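Local coordinates for FBP protein (Leishmania major, PDB 5OEZ) that probably catalyses, as a magnesium-dependent homotetramer, the hydrolysis of fructose 1,6-bisphosphate to fructose 6-phosphate and phosphate in carbohydrate biosynthesis, at residues Ala168-Tyr173 and Ser251-Ile256; His185-Phe190 and Ala289-Gln294; Ile206-Lys211 and Glu293-Lys298. All coordinates share one frame; numbering follows the deposited sequence.

Interaction 1: residues Ala168-Tyr173 and Ser251-Ile256; sequences AGYAVY and SMVGDI
Y170 and V172 meet V253 in a fully buried helix-on-sheet contact near the centre of the chain, part of the layered alpha/beta sandwich of class 1 fructose-1,6-bisphosphatases. Strand 167-173 belongs to the large mixed sheet, and the first turn of helix 252-262 lies across it almost perpendicularly, at 99° with the short axes 8.5 Å apart. The contact turns on one methyl group: V253 CG1, anti to its own backbone N, reaches the strand, and all three neighbours meet it from the strand side. Y170 presents its ring obliquely, with CD1 3.5 Å from V253 CG1, because chi1 of 65° places CG between the backbone N and the carbonyl carbon. V172 CG2 adds a looser approach to V253 CG1 at 3.9 Å, while the intervening backbone brings A171 O within 3.5 Å of V253 CG1. The tyrosine OH is bonded to H257 ND1 one turn along the same helix, and V172 also packs on N129 of a second subunit. At the helix start S251 is the N-cap, its OG receiving a weak but straight bond from G254 N at 3.4 Å; V253 N bonds instead to OD2 of D121, a residue of the product site.

Interaction 2: residues His185-Phe190 and Ala289-Gln294; sequences HGVDGF and AMIVEQ
Q294 OE1 accepts a hydrogen bond from G186 N, and through it the last residue of helix 281-294 holds the turn of a beta-hairpin. The hairpin joins strands 177-182 and 187-193 of the large mixed sheet, in which these two neighbouring strands run antiparallel, so the bond ties the hairpin turn to the C-terminal end of the helix. It spans 2.9 Å from G186 N to Q294 OE1 and is nearly straight at 170°. The donor lies in the plane of the side-chain carbonyl and meets it at a C=O...N angle of 152°. The glutamine reaches this position by folding: the bend at chi2 (-68°) swings the amide across to the turn, bringing OE1 to G186 N. H185 N also comes within 3.4 Å of Q294 OE1, but its angle is poor and the grip belongs to G186.

Next to this polar link the contact is apolar. V187, whose side chain sets out toward the helix, sets both methyls against the last turn. CG2 takes the tighter place, 3.6 Å from Q294 CB, and it also comes up to the helix backbone, 3.3 Å from I291 O. CG1 meets the isoleucine branch more loosely, with V187 CG1 4.2 Å from I291 CG2, the two side chains crossing at about a right angle. V187 also rests on V180 and I291 on T182, so the neighbouring hairpin strand lines the same contact. T182 has a second role, since its OG1 bonds to G186 O; the glycine peptide groups are thus secured by the glutamine at N and by the threonine at O. The backbones come closest at this point, with G186 CA 4.7 Å from Q294 CA.

Interaction 3: residues Ile206-Lys211 and Glu293-Lys298; sequences ISIPKK and EQAGGK
I206 begins the contact by laying its carbonyl against the end of helix 281-294, which closes in a Schellman motif, G296 having positive phi and its N bonding back to E293 O: I206 O lies 3.4 Å from A295 CB. S207 turns its side chain outward and contributes backbone, its CA 3.3 Å from A295 O in a CA-H...O contact. The same oxygen is the acceptor for I208 N, 2.9 Å from A295 O with an angle of 155° at the hydrogen; this donor is tilted 24° from the carbonyl plane. I208 then supplies the apolar half. Its CG1 packs on A295 CB at 3.8 Å, and with CD1 extended, anti to CA (chi2 169°), the tip lies 3.8 Å from G297 CA, a place a side chain on G297 would occupy. L260 of helix 252-262 backs both I208 and A295, which places the contact between the loop, the helix end and a second helix. P209 turns away from the helix end, and its O is bonded to S324 OG; a water lies 3.1 Å from P209 O and 2.9 Å from G296 O and can donate to either.

Overall arrangement
The three contacts illustrate how two neighbouring helices are fitted to a sheet. Interactions 1 and 2, with centres about 12 Å apart, touch through I291, whose CD1 packs 3.7 Å from Y170 CD2. Interactions 2 and 3 are closer, about 8 Å between centres. They share the end of helix 281-294, where V292 O and G297 N, 2.9 Å apart, probably form a hydrogen bond; V187 O and I206 N, at 3.0 Å, probably join their first segments. Interaction 1 contains M252 of the fructose 6-phosphate site, empty in this model, and brings the V253 side chain within about 3 Å of that of D121. The I291 side chain is about 9 Å from that of M252; interaction 3 lies farther away.

Interaction 1: residues Ala168-Tyr173 and Ser251-Ile256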
loop_
_atom_site.group_PDB
_atom_site.type_symbol
_atom_site.label_atom_id
_atom_site.label_comp_id
_atom_site.label_asym_id
_atom_site.label_seq_id
_atom_site.Cartn_x
_atom_site.Cartn_y
_atom_site.Cartn_z
ATOM N N ALA C 168 -22.564 -18.789 0.068
ATOM C CA ALA C 168 -22.870 -17.430 -0.343
ATOM C C ALA C 168 -21.935 -16.451 0.343
ATOM O O ALA C 168 -21.474 -16.709 1.440
ATOM C CB ALA C 168 -24.316 -17.082 0.002
ATOM N N GLY C 169 -21.715 -15.301 -0.272
ATOM C CA GLY C 169 -20.963 -14.254 0.385
ATOM C C GLY C 169 -21.105 -12.912 -0.285
ATOM O O GLY C 169 -21.678 -12.811 -1.372
ATOM N N TYR C 170 -20.539 -11.883 0.346
ATOM C CA TYR C 170 -20.390 -10.588 -0.297
ATOM C C TYR C 170 -19.087 -9.905 0.108
ATOM O O TYR C 170 -18.446 -10.293 1.069
ATOM C CB TYR C 170 -21.591 -9.693 -0.012
ATOM C CG TYR C 170 -21.764 -9.299 1.427
ATOM C CD1 TYR C 170 -20.991 -8.281 2.003
ATOM C CD2 TYR C 170 -22.699 -9.931 2.218
ATOM C CE1 TYR C 170 -21.159 -7.930 3.337
ATOM C CE2 TYR C 170 -22.862 -9.599 3.550
ATOM C CZ TYR C 170 -22.089 -8.600 4.104
ATOM O OH TYR C 170 -22.239 -8.259 5.422
ATOM N N ALA C 171 -18.696 -8.915 -0.685
ATOM C CA ALA C 171 -17.611 -8.015 -0.357
ATOM C C ALA C 171 -18.148 -6.577 -0.273
ATOM O O ALA C 171 -18.975 -6.179 -1.085
ATOM C CB ALA C 171 -16.512 -8.117 -1.401
ATOM N N VAL C 172 -17.678 -5.819 0.718
ATOM C CA VAL C 172 -18.003 -4.402 0.856
ATOM C C VAL C 172 -16.726 -3.614 0.655
ATOM O O VAL C 172 -15.756 -3.836 1.367
ATOM C CB VAL C 172 -18.489 -4.041 2.260
ATOM C CG1 VAL C 172 -19.252 -2.722 2.231
ATOM C CG2 VAL C 172 -19.342 -5.130 2.827
ATOM N N TYR C 173 -16.739 -2.696 -0.298
ATOM C CA TYR C 173 -15.613 -1.826 -0.580
ATOM C C TYR C 173 -15.910 -0.462 0.034
ATOM O O TYR C 173 -16.619 0.353 -0.543
ATOM C CB TYR C 173 -15.401 -1.707 -2.093
ATOM C CG TYR C 173 -15.343 -3.030 -2.831
ATOM C CD1 TYR C 173 -14.156 -3.772 -2.898
ATOM C CD2 TYR C 173 -16.479 -3.549 -3.471
ATOM C CE1 TYR C 173 -14.114 -4.993 -3.563
ATOM C CE2 TYR C 173 -16.440 -4.769 -4.139
ATOM C CZ TYR C 173 -15.255 -5.490 -4.188
ATOM O OH TYR C 173 -15.201 -6.686 -4.873
ATOM N N SER C 251 -26.703 1.717 -1.244
ATOM C CA SER C 251 -25.920 0.586 -1.739
ATOM C C SER C 251 -26.449 -0.590 -0.943
ATOM O O SER C 251 -26.297 -0.647 0.280
ATOM C CB SER C 251 -24.413 0.783 -1.490
ATOM O OG SER C 251 -23.685 -0.450 -1.451
ATOM N N MET C 252 -27.068 -1.524 -1.644
ATOM C CA MET C 252 -27.657 -2.685 -1.015
ATOM C C MET C 252 -26.662 -3.441 -0.108
ATOM O O MET C 252 -27.000 -3.821 1.014
ATOM C CB MET C 252 -28.172 -3.606 -2.106
ATOM C CG MET C 252 -28.948 -4.819 -1.616
ATOM S SD MET C 252 -28.388 -6.312 -2.456
ATOM C CE MET C 252 -28.578 -5.815 -4.167
ATOM N N VAL C 253 -25.443 -3.652 -0.592
ATOM C CA VAL C 253 -24.445 -4.413 0.183
ATOM C C VAL C 253 -24.060 -3.637 1.454
ATOM O O VAL C 253 -24.031 -4.202 2.553
ATOM C CB VAL C 253 -23.206 -4.773 -0.653
ATOM C CG1 VAL C 253 -22.187 -5.502 0.204
ATOM C CG2 VAL C 253 -23.591 -5.659 -1.831
ATOM N N GLY C 254 -23.839 -2.340 1.317
ATOM C CA GLY C 254 -23.573 -1.492 2.480
ATOM C C GLY C 254 -24.700 -1.504 3.494
ATOM O O GLY C 254 -24.451 -1.646 4.689
ATOM N N ASP C 255 -25.955 -1.390 3.029
ATOM C CA ASP C 255 -27.089 -1.346 3.951
ATOM C C ASP C 255 -27.285 -2.704 4.625
ATOM O O ASP C 255 -27.534 -2.770 5.837
ATOM C CB ASP C 255 -28.369 -0.839 3.261
ATOM C CG ASP C 255 -28.355 0.692 3.007
ATOM O OD1 ASP C 255 -28.170 1.481 3.977
ATOM O OD2 ASP C 255 -28.567 1.124 1.837
ATOM N N ILE C 256 -27.132 -3.787 3.872
ATOM C CA ILE C 256 -27.258 -5.128 4.457
ATOM C C ILE C 256 -26.128 -5.409 5.455
ATOM O O ILE C 256 -26.367 -5.980 6.521
ATOM C CB ILE C 256 -27.305 -6.231 3.375
ATOM C CG1 ILE C 256 -28.586 -6.127 2.552
ATOM C CG2 ILE C 256 -27.149 -7.610 4.005
ATOM C CD1 ILE C 256 -29.819 -6.564 3.292
#

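Interaction 2: residues His185-Phe190 and Ala289-Gln294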
loop_
_atom_site.group_PDB
_atom_site.type_symbol
_atom_site.label_atom_id
_atom_site.label_comp_id
_atom_site.label_asym_id
_atom_site.label_seq_id
_atom_site.Cartn_x
_atom_site.Cartn_y
_atom_site.Cartn_z
ATOM N N HIS C 185 -22.937 -23.136 7.965
ATOM C CA HIS C 185 -22.652 -23.285 9.394
ATOM C C HIS C 185 -22.315 -21.926 10.027
ATOM O O HIS C 185 -21.298 -21.768 10.685
ATOM C CB HIS C 185 -21.522 -24.314 9.579
ATOM C CG HIS C 185 -21.810 -25.625 8.917
ATOM N ND1 HIS C 185 -21.308 -25.961 7.677
ATOM C CD2 HIS C 185 -22.610 -26.652 9.287
ATOM C CE1 HIS C 185 -21.755 -27.155 7.330
ATOM N NE2 HIS C 185 -22.549 -27.595 8.289
ATOM N N GLY C 186 -23.213 -20.964 9.843
ATOM C CA GLY C 186 -23.056 -19.622 10.388
ATOM C C GLY C 186 -22.326 -18.696 9.435
ATOM O O GLY C 186 -22.032 -19.054 8.298
ATOM N N VAL C 187 -22.034 -17.497 9.905
ATOM C CA VAL C 187 -21.460 -16.454 9.064
ATOM C C VAL C 187 -20.153 -15.964 9.684
ATOM O O VAL C 187 -20.073 -15.781 10.903
ATOM C CB VAL C 187 -22.446 -15.289 8.932
ATOM C CG1 VAL C 187 -21.883 -14.156 8.071
ATOM C CG2 VAL C 187 -23.743 -15.790 8.326
ATOM N N ASP C 188 -19.141 -15.745 8.843
ATOM C CA ASP C 188 -17.861 -15.189 9.290
ATOM C C ASP C 188 -17.430 -14.042 8.423
ATOM O O ASP C 188 -17.598 -14.071 7.205
ATOM C CB ASP C 188 -16.808 -16.272 9.315
ATOM C CG ASP C 188 -17.184 -17.393 10.249
ATOM O OD1 ASP C 188 -17.031 -17.222 11.471
ATOM O OD2 ASP C 188 -17.691 -18.422 9.758
ATOM N N GLY C 189 -16.890 -13.014 9.071
ATOM C CA GLY C 189 -16.455 -11.806 8.403
ATOM C C GLY C 189 -14.954 -11.677 8.408
ATOM O O GLY C 189 -14.306 -11.895 9.430
ATOM N N PHE C 190 -14.411 -11.310 7.257
ATOM C CA PHE C 190 -12.993 -11.144 7.067
ATOM C C PHE C 190 -12.716 -9.730 6.597
ATOM O O PHE C 190 -13.559 -9.107 5.964
ATOM C CB PHE C 190 -12.471 -12.155 6.039
ATOM C CG PHE C 190 -12.706 -13.585 6.435
ATOM C CD1 PHE C 190 -13.964 -14.158 6.292
ATOM C CD2 PHE C 190 -11.684 -14.356 6.945
ATOM C CE1 PHE C 190 -14.199 -15.469 6.669
ATOM C CE2 PHE C 190 -11.905 -15.671 7.321
ATOM C CZ PHE C 190 -13.172 -16.231 7.175
ATOM N N ALA C 289 -30.138 -13.604 1.392
ATOM C CA ALA C 289 -31.048 -14.312 2.286
ATOM C C ALA C 289 -30.329 -15.422 3.070
ATOM O O ALA C 289 -30.594 -15.607 4.254
ATOM C CB ALA C 289 -32.223 -14.880 1.502
ATOM N N MET C 290 -29.459 -16.180 2.399
ATOM C CA MET C 290 -28.716 -17.270 3.064
ATOM C C MET C 290 -27.802 -16.715 4.145
ATOM O O MET C 290 -27.710 -17.271 5.222
ATOM C CB MET C 290 -27.886 -18.091 2.068
ATOM C CG MET C 290 -27.379 -19.406 2.653
ATOM S SD MET C 290 -26.262 -20.289 1.545
ATOM C CE MET C 290 -25.680 -21.603 2.622
ATOM N N ILE C 291 -27.148 -15.599 3.866
ATOM C CA ILE C 291 -26.288 -14.967 4.862
ATOM C C ILE C 291 -27.084 -14.489 6.077
ATOM O O ILE C 291 -26.727 -14.806 7.204
ATOM C CB ILE C 291 -25.499 -13.809 4.241
ATOM C CG1 ILE C 291 -24.468 -14.372 3.250
ATOM C CG2 ILE C 291 -24.781 -13.008 5.313
ATOM C CD1 ILE C 291 -24.115 -13.399 2.147
ATOM N N VAL C 292 -28.176 -13.771 5.830
ATOM C CA VAL C 292 -29.039 -13.250 6.901
ATOM C C VAL C 292 -29.620 -14.381 7.749
ATOM O O VAL C 292 -29.640 -14.283 8.973
ATOM C CB VAL C 292 -30.171 -12.340 6.329
ATOM C CG1 VAL C 292 -31.262 -12.039 7.347
ATOM C CG2 VAL C 292 -29.574 -11.042 5.806
ATOM N N GLU C 293 -30.106 -15.449 7.122
ATOM C CA GLU C 293 -30.644 -16.590 7.912
ATOM C C GLU C 293 -29.566 -17.261 8.754
ATOM O O GLU C 293 -29.791 -17.563 9.916
ATOM C CB GLU C 293 -31.326 -17.644 7.025
ATOM C CG GLU C 293 -32.698 -17.244 6.485
ATOM C CD GLU C 293 -33.506 -18.427 5.929
ATOM O OE1 GLU C 293 -33.083 -19.595 6.105
ATOM O OE2 GLU C 293 -34.585 -18.187 5.320
ATOM N N GLN C 294 -28.396 -17.484 8.157
ATOM C CA GLN C 294 -27.275 -18.114 8.855
ATOM C C GLN C 294 -26.753 -17.277 10.019
ATOM O O GLN C 294 -26.150 -17.813 10.933
ATOM C CB GLN C 294 -26.153 -18.423 7.870
ATOM C CG GLN C 294 -26.495 -19.540 6.894
ATOM C CD GLN C 294 -26.604 -20.892 7.578
ATOM O OE1 GLN C 294 -25.763 -21.270 8.393
ATOM N NE2 GLN C 294 -27.649 -21.625 7.251
#

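Interaction 3: residues Ile206-Lys211 and Glu293-Lys298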
loop_
_atom_site.group_PDB
_atom_site.type_symbol
_atom_site.label_atom_id
_atom_site.label_comp_id
_atom_site.label_asym_id
_atom_site.label_seq_id
_atom_site.Cartn_x
_atom_site.Cartn_y
_atom_site.Cartn_z
ATOM N N ILE C 206 -20.926 -14.143 13.216
ATOM C CA ILE C 206 -21.785 -12.965 13.201
ATOM C C ILE C 206 -23.232 -13.363 13.505
ATOM O O ILE C 206 -23.778 -14.264 12.863
ATOM C CB ILE C 206 -21.737 -12.242 11.845
ATOM C CG1 ILE C 206 -20.348 -11.649 11.623
ATOM C CG2 ILE C 206 -22.797 -11.146 11.785
ATOM C CD1 ILE C 206 -20.119 -11.071 10.252
ATOM N N SER C 207 -23.825 -12.695 14.494
ATOM C CA SER C 207 -25.203 -12.932 14.911
ATOM C C SER C 207 -25.946 -11.613 14.845
ATOM O O SER C 207 -25.582 -10.683 15.564
ATOM C CB SER C 207 -25.267 -13.441 16.359
ATOM O OG SER C 207 -24.767 -14.752 16.487
ATOM N N ILE C 208 -26.985 -11.543 14.016
ATOM C CA ILE C 208 -27.840 -10.331 13.928
ATOM C C ILE C 208 -28.710 -10.295 15.191
ATOM O O ILE C 208 -29.361 -11.280 15.518
ATOM C CB ILE C 208 -28.841 -10.285 12.707
ATOM C CG1 ILE C 208 -28.229 -10.575 11.326
ATOM C CG2 ILE C 208 -29.552 -8.921 12.610
ATOM C CD1 ILE C 208 -29.273 -10.788 10.241
ATOM N N PRO C 209 -28.721 -9.165 15.911
ATOM C CA PRO C 209 -29.619 -9.061 17.075
ATOM C C PRO C 209 -31.094 -9.325 16.730
ATOM O O PRO C 209 -31.518 -8.999 15.634
ATOM C CB PRO C 209 -29.439 -7.606 17.527
ATOM C CG PRO C 209 -28.076 -7.205 17.023
ATOM C CD PRO C 209 -27.863 -7.969 15.753
ATOM N N LYS C 210 -31.839 -9.921 17.655
ATOM C CA LYS C 210 -33.239 -10.245 17.416
ATOM C C LYS C 210 -34.103 -8.997 17.234
ATOM O O LYS C 210 -35.074 -9.049 16.481
ATOM C CB LYS C 210 -33.822 -11.181 18.491
ATOM C CG LYS C 210 -33.989 -10.561 19.867
ATOM C CD LYS C 210 -34.356 -11.600 20.911
ATOM C CE LYS C 210 -34.653 -10.961 22.269
ATOM N NZ LYS C 210 -35.193 -11.926 23.273
ATOM N N LYS C 211 -33.763 -7.900 17.909
ATOM C CA LYS C 211 -34.384 -6.605 17.634
ATOM C C LYS C 211 -33.390 -5.446 17.692
ATOM O O LYS C 211 -32.377 -5.511 18.378
ATOM C CB LYS C 211 -35.551 -6.335 18.579
ATOM C CG LYS C 211 -35.186 -6.164 20.047
ATOM C CD LYS C 211 -36.180 -5.238 20.742
ATOM C CE LYS C 211 -35.840 -3.761 20.473
ATOM N NZ LYS C 211 -37.025 -2.871 20.310
ATOM N N GLU C 293 -30.106 -15.449 7.122
ATOM C CA GLU C 293 -30.644 -16.590 7.912
ATOM C C GLU C 293 -29.566 -17.261 8.754
ATOM O O GLU C 293 -29.791 -17.563 9.916
ATOM C CB GLU C 293 -31.326 -17.644 7.025
ATOM C CG GLU C 293 -32.698 -17.244 6.485
ATOM C CD GLU C 293 -33.506 -18.427 5.929
ATOM O OE1 GLU C 293 -33.083 -19.595 6.105
ATOM O OE2 GLU C 293 -34.585 -18.187 5.320
ATOM N N GLN C 294 -28.396 -17.484 8.157
ATOM C CA GLN C 294 -27.275 -18.114 8.855
ATOM C C GLN C 294 -26.753 -17.277 10.019
ATOM O O GLN C 294 -26.150 -17.813 10.933
ATOM C CB GLN C 294 -26.153 -18.423 7.870
ATOM C CG GLN C 294 -26.495 -19.540 6.894
ATOM C CD GLN C 294 -26.604 -20.892 7.578
ATOM O OE1 GLN C 294 -25.763 -21.270 8.393
ATOM N NE2 GLN C 294 -27.649 -21.625 7.251
ATOM N N ALA C 295 -26.987 -15.969 9.983
ATOM C CA ALA C 295 -26.667 -15.094 11.105
ATOM C C ALA C 295 -27.795 -14.961 12.135
ATOM O O ALA C 295 -27.660 -14.192 13.081
ATOM C CB ALA C 295 -26.285 -13.712 10.579
ATOM N N GLY C 296 -28.897 -15.687 11.951
ATOM C CA GLY C 296 -30.022 -15.668 12.890
ATOM C C GLY C 296 -31.140 -14.673 12.591
ATOM O O GLY C 296 -31.985 -14.447 13.434
ATOM N N GLY C 297 -31.146 -14.067 11.413
ATOM C CA GLY C 297 -32.217 -13.136 11.026
ATOM C C GLY C 297 -33.306 -13.813 10.197
ATOM O O GLY C 297 -33.324 -15.034 10.082
ATOM N N LYS C 298 -34.183 -13.002 9.605
ATOM C CA LYS C 298 -35.200 -13.480 8.662
ATOM C C LYS C 298 -35.042 -12.755 7.364
ATOM O O LYS C 298 -34.613 -11.591 7.327
ATOM C CB LYS C 298 -36.608 -13.252 9.175
ATOM C CG LYS C 298 -37.011 -14.183 10.295
ATOM C CD LYS C 298 -38.516 -14.164 10.520
ATOM C CE LYS C 298 -38.879 -15.199 11.575
ATOM N NZ LYS C 298 -40.348 -15.324 11.749
HETATM O O HOH W 1 -32.374 -11.732 14.460
#